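Local coordinates for uncharacterized protein (Bacteroides ovatus CL02T12C04, PDB 6PTM) that probably acts as an exo-carrageenase of glycoside hydrolase family 42, releasing small sugars from the ends of carrageenan chains, at residues L216-L229 and Y277-C291. Residues are numbered along the deposited sequence; the frame is centred on the assembly and turned at random.
Sequences LQEKEDGSIGFVFL and YMAGKQYTGLGYMLC
Tyr283 turns its CG between the backbone N and the carbonyl carbon (chi1 67°), and Lys219, its CG opposite the backbone N (chi1 -173°), runs across that ring. CE of Lys219 lies over the ring centre of Tyr283, 3.4 Å from the centroid in a CH-pi contact, while NZ adds a cation-pi interaction over the same face and forms a salt bridge with Asp192. CB of Lys281 covers the opposite face, nearer the rim. At the ring edge, a water 2.7 Å from Tyr283 OH also meets Leu216 O, Lys219 O and Lys281 NZ. A leucine in place of Tyr283 would probably deprive the Lys219 ammonium of its aromatic partner and this water of its hydroxyl. Asp221 OD1 accepts Gln282 N from above the carboxylate plane at 3.0 Å. Met289 sets its CE 3.6 Å from the Phe228 ring centroid, over one face, with SD more distant in a Met-aromatic contact. Val227 CG2 meets Met278 SD tip to tip. Val227 N bonds to Gly287 O, Met289 N to Val227 O and Leu229 N to Met289 O, pairing strands 225-230 and 288-292, which a beta-alpha-beta crossover through helix 261-278 links, consistent with the (beta/alpha)8 barrel of GH42 enzymes.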
loop_
_atom_site.group_PDB
_atom_site.type_symbol
_atom_site.label_atom_id
_atom_site.label_comp_id
_atom_site.label_asym_id
_atom_site.label_seq_id
_atom_site.Cartn_x
_atom_site.Cartn_y
_atom_site.Cartn_z
ATOM N N LEU A 216 -25.776 -2.621 -15.930
ATOM C CA LEU A 216 -26.007 -1.637 -14.837
ATOM C C LEU A 216 -27.486 -1.596 -14.456
ATOM O O LEU A 216 -27.777 -1.366 -13.288
ATOM C CB LEU A 216 -25.521 -0.253 -15.268
ATOM C CG LEU A 216 -24.007 -0.116 -15.314
ATOM C CD1 LEU A 216 -23.634 1.183 -15.973
ATOM C CD2 LEU A 216 -23.421 -0.221 -13.912
ATOM N N GLN A 217 -28.402 -1.789 -15.403
ATOM C CA GLN A 217 -29.859 -1.740 -15.086
ATOM C C GLN A 217 -30.210 -2.934 -14.205
ATOM O O GLN A 217 -31.086 -2.771 -13.376
ATOM C CB GLN A 217 -30.723 -1.778 -16.351
ATOM C CG GLN A 217 -30.730 -0.452 -17.091
ATOM C CD GLN A 217 -31.556 -0.497 -18.347
ATOM O OE1 GLN A 217 -31.781 -1.550 -18.927
ATOM N NE2 GLN A 217 -32.024 0.658 -18.762
ATOM N N GLU A 218 -29.585 -4.086 -14.456
ATOM C CA GLU A 218 -29.892 -5.377 -13.786
ATOM C C GLU A 218 -29.087 -5.535 -12.487
ATOM O O GLU A 218 -29.499 -6.306 -11.637
ATOM C CB GLU A 218 -29.527 -6.555 -14.678
ATOM C CG GLU A 218 -30.493 -6.767 -15.819
ATOM C CD GLU A 218 -30.453 -8.200 -16.304
ATOM O OE1 GLU A 218 -29.541 -8.542 -17.095
ATOM O OE2 GLU A 218 -31.303 -8.977 -15.833
ATOM N N LYS A 219 -27.966 -4.849 -12.353
ATOM C CA LYS A 219 -27.020 -5.158 -11.254
ATOM C C LYS A 219 -27.659 -4.815 -9.902
ATOM O O LYS A 219 -28.085 -3.693 -9.673
ATOM C CB LYS A 219 -25.703 -4.437 -11.523
ATOM C CG LYS A 219 -24.586 -4.785 -10.570
ATOM C CD LYS A 219 -23.281 -4.127 -10.957
ATOM C CE LYS A 219 -22.243 -4.369 -9.895
ATOM N NZ LYS A 219 -22.031 -5.813 -9.732
ATOM N N GLU A 220 -27.655 -5.766 -8.991
ATOM C CA GLU A 220 -28.177 -5.572 -7.629
ATOM C C GLU A 220 -27.262 -4.628 -6.854
ATOM O O GLU A 220 -26.068 -4.590 -7.171
ATOM C CB GLU A 220 -28.194 -6.901 -6.879
ATOM C CG GLU A 220 -29.171 -7.929 -7.424
ATOM C CD GLU A 220 -29.003 -9.270 -6.714
ATOM O OE1 GLU A 220 -28.253 -9.316 -5.683
ATOM O OE2 GLU A 220 -29.606 -10.265 -7.179
ATOM N N ASP A 221 -27.806 -4.010 -5.814
ATOM C CA ASP A 221 -27.077 -3.165 -4.840
ATOM C C ASP A 221 -25.796 -3.869 -4.374
ATOM O O ASP A 221 -24.757 -3.196 -4.365
ATOM C CB ASP A 221 -27.947 -2.842 -3.638
ATOM C CG ASP A 221 -28.038 -1.358 -3.468
ATOM O OD1 ASP A 221 -27.255 -0.814 -2.631
ATOM O OD2 ASP A 221 -28.844 -0.761 -4.234
ATOM N N GLY A 222 -25.925 -5.114 -3.899
ATOM C CA GLY A 222 -24.865 -6.141 -3.833
ATOM C C GLY A 222 -24.027 -6.007 -2.575
ATOM O O GLY A 222 -24.554 -5.546 -1.561
ATOM N N SER A 223 -22.767 -6.427 -2.627
ATOM C CA SER A 223 -21.837 -6.337 -1.479
ATOM C C SER A 223 -20.903 -5.150 -1.670
ATOM O O SER A 223 -20.913 -4.534 -2.780
ATOM C CB SER A 223 -21.081 -7.624 -1.278
ATOM O OG SER A 223 -20.457 -8.020 -2.482
ATOM N N ILE A 224 -20.136 -4.812 -0.629
ATOM C CA ILE A 224 -19.267 -3.622 -0.712
ATOM C C ILE A 224 -18.297 -3.883 -1.861
ATOM O O ILE A 224 -17.842 -5.021 -2.025
ATOM C CB ILE A 224 -18.574 -3.274 0.611
ATOM C CG1 ILE A 224 -18.029 -1.851 0.533
ATOM C CG2 ILE A 224 -17.529 -4.327 0.969
ATOM C CD1 ILE A 224 -17.590 -1.248 1.865
ATOM N N GLY A 225 -18.089 -2.875 -2.688
ATOM C CA GLY A 225 -17.370 -3.038 -3.954
ATOM C C GLY A 225 -16.771 -1.738 -4.427
ATOM O O GLY A 225 -16.975 -0.668 -3.787
ATOM N N PHE A 226 -16.031 -1.823 -5.513
ATOM C CA PHE A 226 -15.474 -0.612 -6.149
ATOM C C PHE A 226 -15.669 -0.665 -7.668
ATOM O O PHE A 226 -15.886 -1.740 -8.287
ATOM C CB PHE A 226 -14.029 -0.420 -5.711
ATOM C CG PHE A 226 -13.014 -1.260 -6.428
ATOM C CD1 PHE A 226 -12.816 -2.582 -6.075
ATOM C CD2 PHE A 226 -12.204 -0.718 -7.402
ATOM C CE1 PHE A 226 -11.863 -3.359 -6.704
ATOM C CE2 PHE A 226 -11.217 -1.487 -8.002
ATOM C CZ PHE A 226 -11.041 -2.803 -7.644
ATOM N N VAL A 227 -15.651 0.528 -8.261
ATOM C CA VAL A 227 -15.763 0.726 -9.735
ATOM C C VAL A 227 -14.353 0.915 -10.298
ATOM O O VAL A 227 -13.581 1.734 -9.773
ATOM C CB VAL A 227 -16.674 1.911 -10.071
ATOM C CG1 VAL A 227 -16.818 2.101 -11.571
ATOM C CG2 VAL A 227 -18.034 1.757 -9.411
ATOM N N PHE A 228 -14.025 0.146 -11.319
ATOM C CA PHE A 228 -12.680 0.132 -11.954
ATOM C C PHE A 228 -12.778 0.904 -13.265
ATOM O O PHE A 228 -13.472 0.412 -14.179
ATOM C CB PHE A 228 -12.265 -1.316 -12.167
ATOM C CG PHE A 228 -10.841 -1.530 -12.607
ATOM C CD1 PHE A 228 -10.423 -1.190 -13.880
ATOM C CD2 PHE A 228 -9.934 -2.154 -11.769
ATOM C CE1 PHE A 228 -9.108 -1.404 -14.267
ATOM C CE2 PHE A 228 -8.635 -2.419 -12.187
ATOM C CZ PHE A 228 -8.232 -2.049 -13.434
ATOM N N LEU A 229 -12.115 2.060 -13.376
ATOM C CA LEU A 229 -12.024 2.795 -14.662
ATOM C C LEU A 229 -10.775 2.344 -15.405
ATOM O O LEU A 229 -9.653 2.582 -14.887
ATOM C CB LEU A 229 -11.974 4.298 -14.417
ATOM C CG LEU A 229 -13.327 4.966 -14.233
ATOM C CD1 LEU A 229 -13.897 4.600 -12.883
ATOM C CD2 LEU A 229 -13.207 6.498 -14.399
ATOM N N TYR A 277 -26.507 5.094 -12.712
ATOM C CA TYR A 277 -26.999 3.740 -12.372
ATOM C C TYR A 277 -26.319 3.205 -11.107
ATOM O O TYR A 277 -26.891 2.298 -10.476
ATOM C CB TYR A 277 -26.735 2.787 -13.531
ATOM C CG TYR A 277 -27.575 3.044 -14.752
ATOM C CD1 TYR A 277 -28.904 2.666 -14.801
ATOM C CD2 TYR A 277 -27.036 3.655 -15.867
ATOM C CE1 TYR A 277 -29.666 2.863 -15.947
ATOM C CE2 TYR A 277 -27.783 3.874 -17.015
ATOM C CZ TYR A 277 -29.110 3.463 -17.063
ATOM O OH TYR A 277 -29.842 3.696 -18.206
ATOM N N MET A 278 -25.146 3.733 -10.750
ATOM C CA MET A 278 -24.283 3.165 -9.688
ATOM C C MET A 278 -24.461 3.981 -8.404
ATOM O O MET A 278 -24.040 3.470 -7.330
ATOM C CB MET A 278 -22.792 3.239 -10.041
ATOM C CG MET A 278 -22.456 2.721 -11.380
ATOM S SD MET A 278 -20.663 2.751 -11.651
ATOM C CE MET A 278 -20.621 2.715 -13.437
ATOM N N ALA A 279 -24.986 5.212 -8.499
ATOM C CA ALA A 279 -24.836 6.228 -7.433
ATOM C C ALA A 279 -25.487 5.714 -6.145
ATOM O O ALA A 279 -26.657 5.261 -6.194
ATOM C CB ALA A 279 -25.418 7.556 -7.854
ATOM N N GLY A 280 -24.724 5.695 -5.051
ATOM C CA GLY A 280 -25.235 5.358 -3.713
ATOM C C GLY A 280 -25.245 3.862 -3.480
ATOM O O GLY A 280 -25.580 3.445 -2.373
ATOM N N LYS A 281 -24.928 3.050 -4.482
ATOM C CA LYS A 281 -25.139 1.590 -4.353
ATOM C C LYS A 281 -24.018 0.985 -3.505
ATOM O O LYS A 281 -22.855 1.482 -3.554
ATOM C CB LYS A 281 -25.312 0.972 -5.737
ATOM C CG LYS A 281 -26.616 1.473 -6.360
ATOM C CD LYS A 281 -27.162 0.693 -7.504
ATOM C CE LYS A 281 -28.500 1.252 -7.951
ATOM N NZ LYS A 281 -28.893 0.597 -9.218
ATOM N N GLN A 282 -24.339 -0.091 -2.801
ATOM C CA GLN A 282 -23.371 -0.761 -1.904
ATOM C C GLN A 282 -22.125 -1.157 -2.722
ATOM O O GLN A 282 -21.021 -1.086 -2.122
ATOM C CB GLN A 282 -24.077 -1.900 -1.169
ATOM C CG GLN A 282 -23.155 -2.725 -0.259
ATOM C CD GLN A 282 -22.690 -2.029 1.003
ATOM O OE1 GLN A 282 -22.934 -0.829 1.203
ATOM N NE2 GLN A 282 -21.967 -2.767 1.849
ATOM N N TYR A 283 -22.234 -1.479 -4.036
ATOM C CA TYR A 283 -21.076 -1.969 -4.843
ATOM C C TYR A 283 -20.115 -0.817 -5.190
ATOM O O TYR A 283 -19.064 -1.096 -5.769
ATOM C CB TYR A 283 -21.500 -2.817 -6.051
ATOM C CG TYR A 283 -22.244 -2.122 -7.168
ATOM C CD1 TYR A 283 -21.584 -1.289 -8.066
ATOM C CD2 TYR A 283 -23.606 -2.317 -7.350
ATOM C CE1 TYR A 283 -22.258 -0.639 -9.099
ATOM C CE2 TYR A 283 -24.297 -1.688 -8.385
ATOM C CZ TYR A 283 -23.614 -0.863 -9.275
ATOM O OH TYR A 283 -24.275 -0.239 -10.286
ATOM N N THR A 284 -20.436 0.419 -4.823
ATOM C CA THR A 284 -19.545 1.599 -4.948
ATOM C C THR A 284 -18.970 1.984 -3.585
ATOM O O THR A 284 -18.227 2.966 -3.553
ATOM C CB THR A 284 -20.278 2.809 -5.547
ATOM O OG1 THR A 284 -21.267 3.314 -4.645
ATOM C CG2 THR A 284 -20.937 2.450 -6.856
ATOM N N GLY A 285 -19.280 1.257 -2.508
ATOM C CA GLY A 285 -18.881 1.674 -1.141
ATOM C C GLY A 285 -17.369 1.799 -0.928
ATOM O O GLY A 285 -16.945 2.654 -0.098
ATOM N N LEU A 286 -16.564 0.972 -1.590
ATOM C CA LEU A 286 -15.084 1.097 -1.526
ATOM C C LEU A 286 -14.590 1.906 -2.735
ATOM O O LEU A 286 -13.403 1.840 -3.061
ATOM C CB LEU A 286 -14.442 -0.289 -1.416
ATOM C CG LEU A 286 -14.212 -0.749 0.023
ATOM C CD1 LEU A 286 -13.845 -2.205 0.049
ATOM C CD2 LEU A 286 -13.133 0.074 0.737
ATOM N N GLY A 287 -15.492 2.658 -3.361
ATOM C CA GLY A 287 -15.128 3.833 -4.144
ATOM C C GLY A 287 -14.931 3.537 -5.614
ATOM O O GLY A 287 -15.275 2.403 -6.102
ATOM N N TYR A 288 -14.484 4.585 -6.302
ATOM C CA TYR A 288 -14.202 4.628 -7.749
ATOM C C TYR A 288 -12.687 4.710 -7.940
ATOM O O TYR A 288 -12.019 5.692 -7.518
ATOM C CB TYR A 288 -14.911 5.822 -8.391
ATOM C CG TYR A 288 -16.413 5.803 -8.318
ATOM C CD1 TYR A 288 -17.072 6.152 -7.140
ATOM C CD2 TYR A 288 -17.181 5.533 -9.440
ATOM C CE1 TYR A 288 -18.454 6.169 -7.067
ATOM C CE2 TYR A 288 -18.571 5.551 -9.385
ATOM C CZ TYR A 288 -19.205 5.871 -8.193
ATOM O OH TYR A 288 -20.560 5.934 -8.097
ATOM N N MET A 289 -12.146 3.675 -8.568
ATOM C CA MET A 289 -10.688 3.518 -8.781
ATOM C C MET A 289 -10.338 4.164 -10.120
ATOM O O MET A 289 -10.783 3.637 -11.161
ATOM C CB MET A 289 -10.370 2.024 -8.768
ATOM C CG MET A 289 -8.952 1.699 -8.377
ATOM S SD MET A 289 -7.809 2.027 -9.689
ATOM C CE MET A 289 -8.405 1.022 -11.049
ATOM N N LEU A 290 -9.648 5.304 -10.110
ATOM C CA LEU A 290 -9.639 6.207 -11.285
ATOM C C LEU A 290 -8.611 5.742 -12.323
ATOM O O LEU A 290 -8.802 6.099 -13.483
ATOM C CB LEU A 290 -9.371 7.659 -10.880
ATOM C CG LEU A 290 -10.397 8.277 -9.937
ATOM C CD1 LEU A 290 -10.013 9.705 -9.581
ATOM C CD2 LEU A 290 -11.801 8.215 -10.514
ATOM N N CYS A 291 -7.590 4.970 -11.939
ATOM C CA CYS A 291 -6.639 4.386 -12.903
ATOM C C CYS A 291 -5.792 3.306 -12.215
ATOM O O CYS A 291 -5.347 3.521 -11.059
ATOM C CB CYS A 291 -5.711 5.456 -13.480
ATOM S SG CYS A 291 -4.777 4.905 -14.935
HETATM O O HOH W 1 -26.830 -1.067 -10.735
HETATM O O HOH W 2 -29.318 -2.020 -8.258
#